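Local atomic coordinates of peptidoglycan synthetase penicillin-binding protein 3 (Bifidobacterium adolescentis, PDB entry 4YE5), a protein that probably binds penicillin and, as a membrane-anchored member of the transpeptidase family, is thought to cross-link the peptidoglycan of the bacterial cell wall. Residues L28-G33 with G183-Q188; A44-R49 with N146-S151; N152-G157 with S261-A266; D208-S213 with T434-H439. One frame throughout, in Å; residues are numbered along the deposited sequence.

Interaction 1. Residues L28-G33 with G183-Q188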
# COMPACT_ATOMS: atom_id res chain seq x y z
N LEU A 28 19.86 -17.01 16.78
CA LEU A 28 20.50 -15.90 16.09
C LEU A 28 19.40 -15.20 15.29
O LEU A 28 19.00 -15.66 14.23
CB LEU A 28 21.58 -16.42 15.16
CG LEU A 28 22.62 -17.34 15.86
CD1 LEU A 28 23.62 -17.83 14.85
CD2 LEU A 28 23.32 -16.58 16.97
N LYS A 29 18.88 -14.10 15.82
CA LYS A 29 17.72 -13.46 15.18
C LYS A 29 18.10 -12.75 13.88
O LYS A 29 19.05 -11.99 13.84
CB LYS A 29 17.02 -12.50 16.14
CG LYS A 29 15.93 -11.71 15.43
CD LYS A 29 14.77 -11.32 16.34
CE LYS A 29 13.60 -10.81 15.51
NZ LYS A 29 12.32 -11.06 16.24
N ALA A 30 17.36 -13.04 12.80
CA ALA A 30 17.53 -12.32 11.54
C ALA A 30 17.18 -10.84 11.72
O ALA A 30 16.22 -10.51 12.43
CB ALA A 30 16.65 -12.94 10.44
N ARG A 31 17.95 -9.95 11.09
CA ARG A 31 17.63 -8.52 11.11
C ARG A 31 16.60 -8.17 10.03
O ARG A 31 16.66 -8.67 8.90
CB ARG A 31 18.89 -7.68 10.90
CG ARG A 31 20.03 -8.04 11.89
CD ARG A 31 21.34 -7.36 11.51
NE ARG A 31 21.19 -5.91 11.41
CZ ARG A 31 22.01 -5.11 10.73
NH1 ARG A 31 23.05 -5.62 10.08
NH2 ARG A 31 21.79 -3.80 10.70
N ARG A 32 15.65 -7.32 10.40
CA ARG A 32 14.57 -6.97 9.49
C ARG A 32 15.06 -6.13 8.31
O ARG A 32 15.85 -5.21 8.48
CB ARG A 32 13.47 -6.24 10.25
CG ARG A 32 12.17 -6.12 9.46
CD ARG A 32 11.05 -5.60 10.34
NE ARG A 32 9.79 -5.58 9.60
CZ ARG A 32 9.02 -6.65 9.43
NH1 ARG A 32 9.39 -7.83 9.94
NH2 ARG A 32 7.88 -6.53 8.74
N GLY A 33 14.58 -6.45 7.11
CA GLY A 33 14.92 -5.68 5.93
C GLY A 33 14.30 -4.29 5.91
O GLY A 33 13.44 -3.95 6.73
N GLY A 183 13.12 -12.44 7.14
CA GLY A 183 14.25 -13.34 6.95
C GLY A 183 14.05 -14.62 7.75
O GLY A 183 12.91 -14.99 8.06
N ARG A 184 15.14 -15.31 8.08
CA ARG A 184 15.03 -16.57 8.81
C ARG A 184 16.08 -16.64 9.90
O ARG A 184 17.27 -16.52 9.62
CB ARG A 184 15.19 -17.76 7.85
CG ARG A 184 14.06 -17.90 6.81
CD ARG A 184 14.24 -19.13 5.92
NE ARG A 184 15.43 -19.05 5.07
CZ ARG A 184 15.46 -18.40 3.90
NH1 ARG A 184 16.57 -18.38 3.18
NH2 ARG A 184 14.38 -17.77 3.46
N ASP A 185 15.63 -16.83 11.13
CA ASP A 185 16.52 -16.94 12.28
C ASP A 185 17.52 -18.08 12.09
O ASP A 185 17.26 -19.07 11.40
CB ASP A 185 15.69 -17.18 13.54
CG ASP A 185 14.94 -15.93 13.99
OD1 ASP A 185 15.03 -14.91 13.30
OD2 ASP A 185 14.26 -15.98 15.04
N GLY A 186 18.69 -17.93 12.69
CA GLY A 186 19.64 -19.03 12.77
C GLY A 186 19.72 -19.50 14.20
O GLY A 186 18.89 -19.09 15.02
N TYR A 187 20.71 -20.35 14.51
CA TYR A 187 20.86 -20.79 15.88
C TYR A 187 22.26 -21.38 16.15
O TYR A 187 23.01 -21.66 15.22
CB TYR A 187 19.78 -21.83 16.22
CG TYR A 187 19.83 -23.04 15.31
CD1 TYR A 187 20.76 -24.06 15.51
CD2 TYR A 187 18.96 -23.16 14.23
CE1 TYR A 187 20.81 -25.16 14.68
CE2 TYR A 187 19.00 -24.26 13.39
CZ TYR A 187 19.93 -25.25 13.62
OH TYR A 187 19.98 -26.34 12.78
N GLN A 188 22.58 -21.55 17.43
CA GLN A 188 23.79 -22.24 17.88
C GLN A 188 23.39 -23.20 18.98
O GLN A 188 22.58 -22.86 19.84
CB GLN A 188 24.82 -21.26 18.45
CG GLN A 188 25.47 -20.35 17.41
CD GLN A 188 26.12 -19.12 18.04
OE1 GLN A 188 25.90 -18.84 19.21
NE2 GLN A 188 26.89 -18.39 17.26
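The carboxylate of Asp185 and the carboxamide of Gln188 are the flat groups that meet residues 28-33. Ala30 N donates to Asp185 OD1 at 3.0 Å, coming from above the carboxylate plane, 45° out of it. Lys29 passes close to the same oxygen, its CA lying 3.6 Å from Asp185 OD1, while its NZ is held by Asp166 O. Leu28 CD2 sits over Gln188 CD on one face of the amide, 3.9 Å away, with CD1 on the same side, shifted toward CG and NE2. In Leu28, CG stands anti to the carbonyl carbon (chi1 -54°), which also brings it to 3.8 Å from Tyr187 N. Gln188 OE1 bonds to Tyr190 OH. Between these groups the backbones pair antiparallel: Leu28 N to Gly186 O is 2.9 Å and Gly186 N to Leu28 O is 2.8 Å. Ala30 CB rests on the Arg184 backbone, 3.7 Å from Arg184 N. Strand 23-28 thus ends its pairing with strand 186-191 at Leu28 and Gly186, in the dimerisation domain. Past that pair a carboxylate oxygen is the acceptor for the next bonded N-H, so a side chain prolongs the grip where carbonyl pairing stops.

Interaction 2. Residues A44-R49 with N146-S151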
# COMPACT_ATOMS: atom_id res chain seq x y z
N ALA A 44 11.54 2.72 5.97
CA ALA A 44 11.46 1.95 7.22
C ALA A 44 12.77 1.21 7.39
O ALA A 44 13.26 0.59 6.44
CB ALA A 44 10.32 0.94 7.17
N GLN A 45 13.33 1.25 8.59
CA GLN A 45 14.49 0.42 8.89
C GLN A 45 14.68 0.20 10.37
O GLN A 45 14.29 1.03 11.21
CB GLN A 45 15.76 0.98 8.26
CG GLN A 45 16.20 2.31 8.79
CD GLN A 45 17.62 2.65 8.35
OE1 GLN A 45 18.50 1.80 8.38
NE2 GLN A 45 17.84 3.89 7.93
N SER A 46 15.30 -0.94 10.69
CA SER A 46 15.48 -1.35 12.07
C SER A 46 16.85 -0.92 12.60
O SER A 46 17.82 -0.82 11.84
CB SER A 46 15.30 -2.87 12.19
OG SER A 46 13.98 -3.26 11.83
N VAL A 47 16.92 -0.66 13.89
CA VAL A 47 18.17 -0.28 14.56
C VAL A 47 18.83 -1.53 15.10
O VAL A 47 18.23 -2.25 15.91
CB VAL A 47 17.87 0.65 15.76
CG1 VAL A 47 19.17 1.23 16.32
CG2 VAL A 47 16.90 1.76 15.36
N GLU A 48 20.05 -1.81 14.66
CA GLU A 48 20.77 -2.97 15.18
C GLU A 48 21.42 -2.69 16.54
O GLU A 48 22.52 -2.15 16.60
CB GLU A 48 21.83 -3.48 14.19
CG GLU A 48 22.41 -4.84 14.61
CD GLU A 48 23.68 -5.22 13.86
OE1 GLU A 48 24.03 -4.52 12.89
OE2 GLU A 48 24.33 -6.21 14.25
N ARG A 49 20.71 -3.03 17.61
CA ARG A 49 21.24 -2.98 18.97
C ARG A 49 20.90 -4.30 19.65
O ARG A 49 20.06 -5.06 19.14
CB ARG A 49 20.62 -1.83 19.77
CG ARG A 49 20.66 -0.48 19.07
CD ARG A 49 22.08 0.03 18.85
NE ARG A 49 22.64 0.57 20.08
CZ ARG A 49 23.52 1.57 20.12
NH1 ARG A 49 23.93 2.14 18.98
NH2 ARG A 49 23.98 2.01 21.28
N ASN A 146 14.26 -4.75 18.53
CA ASN A 146 13.38 -4.65 17.35
C ASN A 146 12.87 -3.26 17.05
O ASN A 146 11.85 -3.11 16.36
CB ASN A 146 12.21 -5.62 17.46
CG ASN A 146 12.67 -7.05 17.50
OD1 ASN A 146 13.09 -7.61 16.49
ND2 ASN A 146 12.59 -7.66 18.68
N GLU A 147 13.57 -2.25 17.55
CA GLU A 147 13.20 -0.88 17.26
C GLU A 147 13.12 -0.63 15.75
O GLU A 147 14.04 -0.99 15.00
CB GLU A 147 14.18 0.11 17.90
CG GLU A 147 13.72 1.57 17.76
CD GLU A 147 14.62 2.56 18.49
OE1 GLU A 147 15.85 2.30 18.60
OE2 GLU A 147 14.11 3.59 18.96
N ARG A 148 12.02 -0.03 15.30
CA ARG A 148 11.78 0.22 13.87
C ARG A 148 11.59 1.72 13.67
O ARG A 148 10.73 2.33 14.30
CB ARG A 148 10.51 -0.53 13.43
CG ARG A 148 10.22 -0.55 11.91
CD ARG A 148 11.13 -1.53 11.19
NE ARG A 148 10.70 -1.87 9.83
CZ ARG A 148 11.52 -2.35 8.89
NH1 ARG A 148 12.81 -2.53 9.17
NH2 ARG A 148 11.06 -2.67 7.68
N LEU A 149 12.39 2.32 12.80
CA LEU A 149 12.31 3.77 12.57
C LEU A 149 11.78 4.07 11.17
O LEU A 149 12.13 3.40 10.19
CB LEU A 149 13.67 4.44 12.73
CG LEU A 149 14.38 4.27 14.09
CD1 LEU A 149 15.74 4.98 14.10
CD2 LEU A 149 13.50 4.77 15.24
N TYR A 150 10.97 5.12 11.09
CA TYR A 150 10.39 5.55 9.83
C TYR A 150 10.80 7.00 9.62
O TYR A 150 10.22 7.89 10.21
CB TYR A 150 8.87 5.43 9.90
CG TYR A 150 8.41 4.01 10.16
CD1 TYR A 150 8.24 3.52 11.46
CD2 TYR A 150 8.16 3.14 9.09
CE1 TYR A 150 7.84 2.21 11.69
CE2 TYR A 150 7.74 1.84 9.31
CZ TYR A 150 7.59 1.39 10.61
OH TYR A 150 7.18 0.09 10.82
N SER A 151 11.81 7.23 8.78
CA SER A 151 12.43 8.55 8.70
C SER A 151 11.50 9.65 8.19
O SER A 151 11.75 10.82 8.46
CB SER A 151 13.71 8.52 7.86
OG SER A 151 13.45 8.13 6.52
O HOH W 1 12.23 -4.23 13.57
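Gln45 and Leu149 form the hydrogen-bonded pair of a short antiparallel ladder, in which strand 148-149 is the edge of a mixed sheet, against strand 42-46. Gln45 N reaches Leu149 O at 2.9 Å, nearly along the C=O axis, and Leu149 N returns to Gln45 O at 2.8 Å. Val47 N to Glu147 O, 3.1 Å, carries the pairing one step past Ser46 and Arg148, a non-hydrogen-bonded pair. Among polar side chains, Arg148 dominates. Its chain bends at chi2 (75°), which places CD 3.4 Å from Ser46 OG. The guanidinium lies with one face over the Ala44 carbonyl carbon and Gln45 N, and is fixed outside the pair by a salt bridge to Glu174 and a bond from NH2 to Gly33 O; Glu174 also receives Tyr150 OH. Apolar contacts flank the ladder. Val47 CG2 meets Leu149 CD1 at 3.6 Å, and Ala44 CB touches Tyr150 CE2 at 3.5 Å. Separately, Val47 CG2 lies 3.4 Å from carboxylate oxygen Glu147 OE1, the side chains running side by side. Ser46 OG takes Arg148 NH1 at 3.0 Å, 25° out of the guanidinium plane, and also bonds a water that donates to Asn146 O.

Interaction 3. Residues N152-G157 with S261-A266; sequences NGTLMG and SDTTEA
Glu265 lies across a type II' beta turn, Asn152 to Leu155, where a loop of the transpeptidase domain meets the N-terminal dimerisation domain. Its CB points away from the turn, but the chain doubles back. CG stands anti to the carbonyl carbon (chi1 -75°) and comes 4.1 Å from Thr154 CG2. The bend at chi2, -79°, then brings CD beside the same methyl, also close to Gly153 C. The carboxylate spans the two central residues of the turn: OE1 touches Gly153 CA at 3.3 Å, and OE2 sits 3.6 Å from Thr154 CG2. These are contacts with carbon. Gly153, with its positive phi, brings its bare CA up to the oxygen.

Behind the side chain the backbones meet. Ala266 N donates to Gly153 O at 2.9 Å, an almost linear bond that arrives from above the carbonyl plane. Thr264 O receives two CA-H contacts, from Thr154 CA at 3.2 Å and from Gly157 CA. Gly157 opens the helix 157-160, and the absence of a side chain lets its CA approach Ala266 CA to 3.6 Å. Around the turn, Leu155 rests on helix 221-238, and Ala266 touches Tyr150. Thr263 adds a methyl contact, CG2 to Thr154 CG2. The joint between the domains is therefore largely backbone against backbone, supplemented by methyl groups and one carboxylate. A water completes the joint: it donates to Thr154 O at 2.6 Å and accepts from Thr264 N at 2.9 Å.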
# COMPACT_ATOMS: atom_id res chain seq x y z
N ASN A 152 10.46 9.30 7.45
CA ASN A 152 9.53 10.34 6.97
C ASN A 152 8.34 10.63 7.91
O ASN A 152 7.42 11.36 7.54
CB ASN A 152 9.04 10.02 5.55
CG ASN A 152 10.17 10.02 4.52
OD1 ASN A 152 10.38 11.00 3.82
ND2 ASN A 152 10.90 8.92 4.43
N GLY A 153 8.34 10.05 9.12
CA GLY A 153 7.32 10.36 10.11
C GLY A 153 5.89 9.97 9.71
O GLY A 153 5.56 8.79 9.60
N THR A 154 5.06 10.98 9.47
CA THR A 154 3.66 10.75 9.10
C THR A 154 3.42 10.38 7.64
O THR A 154 2.30 9.96 7.29
CB THR A 154 2.80 12.01 9.38
OG1 THR A 154 3.32 13.12 8.64
CG2 THR A 154 2.82 12.34 10.88
N LEU A 155 4.43 10.56 6.78
CA LEU A 155 4.25 10.26 5.35
C LEU A 155 3.74 8.83 5.16
O LEU A 155 4.33 7.89 5.68
CB LEU A 155 5.55 10.46 4.57
CG LEU A 155 5.43 10.16 3.06
CD1 LEU A 155 4.69 11.28 2.34
CD2 LEU A 155 6.80 9.94 2.45
N MSE A 156 2.63 8.68 4.44
CA MSE A 156 2.00 7.37 4.21
C MSE A 156 2.02 6.43 5.45
O MSE A 156 2.25 5.23 5.33
CB MSE A 156 2.61 6.69 2.96
CG MSE A 156 4.11 6.27 3.10
SE MSE A 156 4.83 5.39 1.47
CE MSE A 156 6.21 6.69 1.11
N GLY A 157 1.76 6.99 6.63
CA GLY A 157 1.96 6.28 7.89
C GLY A 157 1.15 5.00 8.01
O GLY A 157 1.68 3.96 8.41
N SER A 261 -6.47 11.69 3.85
CA SER A 261 -6.36 12.95 4.60
C SER A 261 -6.10 12.73 6.08
O SER A 261 -5.99 13.70 6.84
CB SER A 261 -7.68 13.74 4.47
OG SER A 261 -8.74 12.88 4.85
N ASP A 262 -6.03 11.49 6.55
CA ASP A 262 -5.74 11.32 7.98
C ASP A 262 -4.25 11.48 8.22
O ASP A 262 -3.44 11.27 7.31
CB ASP A 262 -6.20 9.96 8.47
CG ASP A 262 -7.68 9.74 8.23
OD1 ASP A 262 -8.47 10.55 8.73
OD2 ASP A 262 -8.03 8.79 7.48
N THR A 263 -3.87 11.83 9.43
CA THR A 263 -2.46 12.07 9.71
C THR A 263 -2.00 11.17 10.85
O THR A 263 -2.40 11.34 11.99
CB THR A 263 -2.23 13.55 10.04
OG1 THR A 263 -2.57 14.34 8.89
CG2 THR A 263 -0.77 13.81 10.41
N THR A 264 -1.19 10.15 10.53
CA THR A 264 -0.69 9.25 11.56
C THR A 264 0.81 9.01 11.37
O THR A 264 1.28 8.89 10.22
CB THR A 264 -1.45 7.88 11.59
OG1 THR A 264 -0.91 7.01 10.59
CG2 THR A 264 -2.95 8.05 11.31
N GLU A 265 1.55 8.96 12.47
CA GLU A 265 2.96 8.59 12.43
C GLU A 265 3.09 7.14 11.98
O GLU A 265 2.37 6.27 12.48
CB GLU A 265 3.60 8.76 13.81
CG GLU A 265 3.86 10.21 14.20
CD GLU A 265 5.12 10.77 13.55
OE1 GLU A 265 5.97 9.97 13.11
OE2 GLU A 265 5.26 12.01 13.48
N ALA A 266 4.00 6.87 11.03
CA ALA A 266 4.24 5.49 10.62
C ALA A 266 4.72 4.70 11.83
O ALA A 266 5.53 5.20 12.60
CB ALA A 266 5.27 5.43 9.50
O HOH W 2 -0.26 10.07 7.83

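Interaction 4. Residues D208-S213 with T434-H439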
# COMPACT_ATOMS: atom_id res chain seq x y z
N ASP A 208 23.46 -20.33 10.30
CA ASP A 208 23.47 -18.88 10.15
C ASP A 208 22.07 -18.33 9.94
O ASP A 208 21.25 -18.95 9.28
CB ASP A 208 24.31 -18.47 8.95
CG ASP A 208 25.77 -18.79 9.13
OD1 ASP A 208 26.24 -18.71 10.29
OD2 ASP A 208 26.44 -19.11 8.13
N ALA A 209 21.82 -17.14 10.50
CA ALA A 209 20.61 -16.39 10.16
C ALA A 209 20.69 -15.94 8.71
O ALA A 209 21.78 -15.71 8.18
CB ALA A 209 20.48 -15.16 11.08
N VAL A 210 19.54 -15.82 8.06
CA VAL A 210 19.46 -15.14 6.78
C VAL A 210 18.66 -13.87 7.06
O VAL A 210 17.50 -13.94 7.47
CB VAL A 210 18.75 -15.99 5.71
CG1 VAL A 210 18.60 -15.20 4.41
CG2 VAL A 210 19.53 -17.27 5.47
N ASN A 211 19.29 -12.71 6.91
CA ASN A 211 18.64 -11.47 7.30
C ASN A 211 17.53 -11.16 6.30
O ASN A 211 17.53 -11.71 5.20
CB ASN A 211 19.65 -10.33 7.37
CG ASN A 211 20.56 -10.47 8.56
OD1 ASN A 211 20.16 -11.01 9.59
ND2 ASN A 211 21.79 -9.99 8.42
N GLY A 212 16.58 -10.32 6.69
CA GLY A 212 15.46 -10.03 5.80
C GLY A 212 15.93 -9.36 4.53
O GLY A 212 16.98 -8.73 4.50
N SER A 213 15.14 -9.49 3.47
CA SER A 213 15.43 -8.79 2.23
C SER A 213 14.80 -7.39 2.27
O SER A 213 13.91 -7.14 3.08
CB SER A 213 14.92 -9.58 1.04
OG SER A 213 15.74 -10.72 0.81
N THR A 434 15.32 -6.84 -2.84
CA THR A 434 16.78 -6.94 -2.88
C THR A 434 17.23 -7.94 -1.81
O THR A 434 17.00 -7.71 -0.62
CB THR A 434 17.46 -5.59 -2.58
OG1 THR A 434 16.94 -4.59 -3.45
CG2 THR A 434 18.97 -5.69 -2.77
N ASP A 435 17.85 -9.04 -2.24
CA ASP A 435 18.25 -10.08 -1.30
C ASP A 435 19.53 -9.72 -0.52
O ASP A 435 20.08 -8.64 -0.69
CB ASP A 435 18.34 -11.46 -1.97
CG ASP A 435 19.47 -11.57 -3.00
OD1 ASP A 435 20.47 -10.82 -2.95
OD2 ASP A 435 19.36 -12.45 -3.89
N THR A 436 19.98 -10.64 0.33
CA THR A 436 21.14 -10.38 1.19
C THR A 436 22.46 -10.28 0.43
O THR A 436 23.43 -9.73 0.95
CB THR A 436 21.28 -11.45 2.29
OG1 THR A 436 21.32 -12.75 1.68
CG2 THR A 436 20.11 -11.40 3.25
N ALA A 437 22.50 -10.82 -0.78
CA ALA A 437 23.69 -10.68 -1.62
C ALA A 437 23.69 -9.35 -2.37
O ALA A 437 24.67 -8.99 -3.01
CB ALA A 437 23.81 -11.85 -2.59
N GLY A 438 22.59 -8.61 -2.27
CA GLY A 438 22.47 -7.33 -2.94
C GLY A 438 21.85 -7.44 -4.32
O GLY A 438 21.82 -6.47 -5.08
N HIS A 439 21.35 -8.62 -4.65
CA HIS A 439 20.70 -8.82 -5.94
C HIS A 439 19.27 -8.28 -5.95
O HIS A 439 18.45 -8.70 -5.12
CB HIS A 439 20.67 -10.29 -6.32
CG HIS A 439 19.98 -10.55 -7.61
ND1 HIS A 439 20.27 -9.85 -8.77
CD2 HIS A 439 18.98 -11.41 -7.94
CE1 HIS A 439 19.51 -10.29 -9.75
NE2 HIS A 439 18.72 -11.23 -9.28
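Ser213 and Thr436 carry this contact, which is made by van der Waals touch, with no direct hydrogen bond between residues 208-213 and 434-439. Ser213 brings its CB to 3.3 Å from Thr434 O. Its OG, anti to the carbonyl carbon (chi1 -73°), lies 3.3 Å from Asp435 CA. The Thr436 methyl is the other point of touch: CG2 meets Asn211 O at 3.2 Å. It stands anti to its own carbonyl carbon, while OG1 takes the place between N and C. Val210 CG1 is a looser neighbour of that methyl at 4.3 Å.

The hydrogen bonds lie within the tip that presents Thr436. Asp435 to Gly438 form a type I turn, closed by Gly438 N to Asp435 O, and Gly438 is left-handed, as in a G1 beta bulge. Asp435 N bonds to His439 O. In return, Asp435 OD1 accepts His439 N at 2.9 Å from above the carboxylate plane, and more weakly Ala437 N, so one carboxylate oxygen is shared by two backbone N-H groups.

Outside the pair, Asn211 OD1 receives Arg31 N, tying its loop to the N-terminal region. Ser213 shares a backbone bond with Thr180 of helix 178-182. The turn links strands 430-434 and 440-442 as a hairpin, and Ser213 leads straight into strand 214-217, which pairs antiparallel with 430-434, beginning with a backbone bond between Thr434 and Asp214.

How the interactions relate
Interactions 1, 2 and 4 lie on the same side of the chain's centre, their own centres about 15 Å (1 and 2), 10 Å (1 and 4) and 17 Å (2 and 4) apart. Interaction 1 belongs to the three-stranded sheet; interactions 2 and 4 lie toward opposite ends of the six-stranded mixed sheet. Arg31 bridges them, its O probably bonding Gly212 N and its side chain pairing with Glu48. Interaction 2 falls within the span of 1 and closes before 3 and 4 open; 1 closes before 4, and 3 alternates with both. Tyr150 and Ala266 join 2 to 3. Interactions 3 and 4 bring earlier parts of the chain against the transpeptidase range at two places, centres about 28 Å apart.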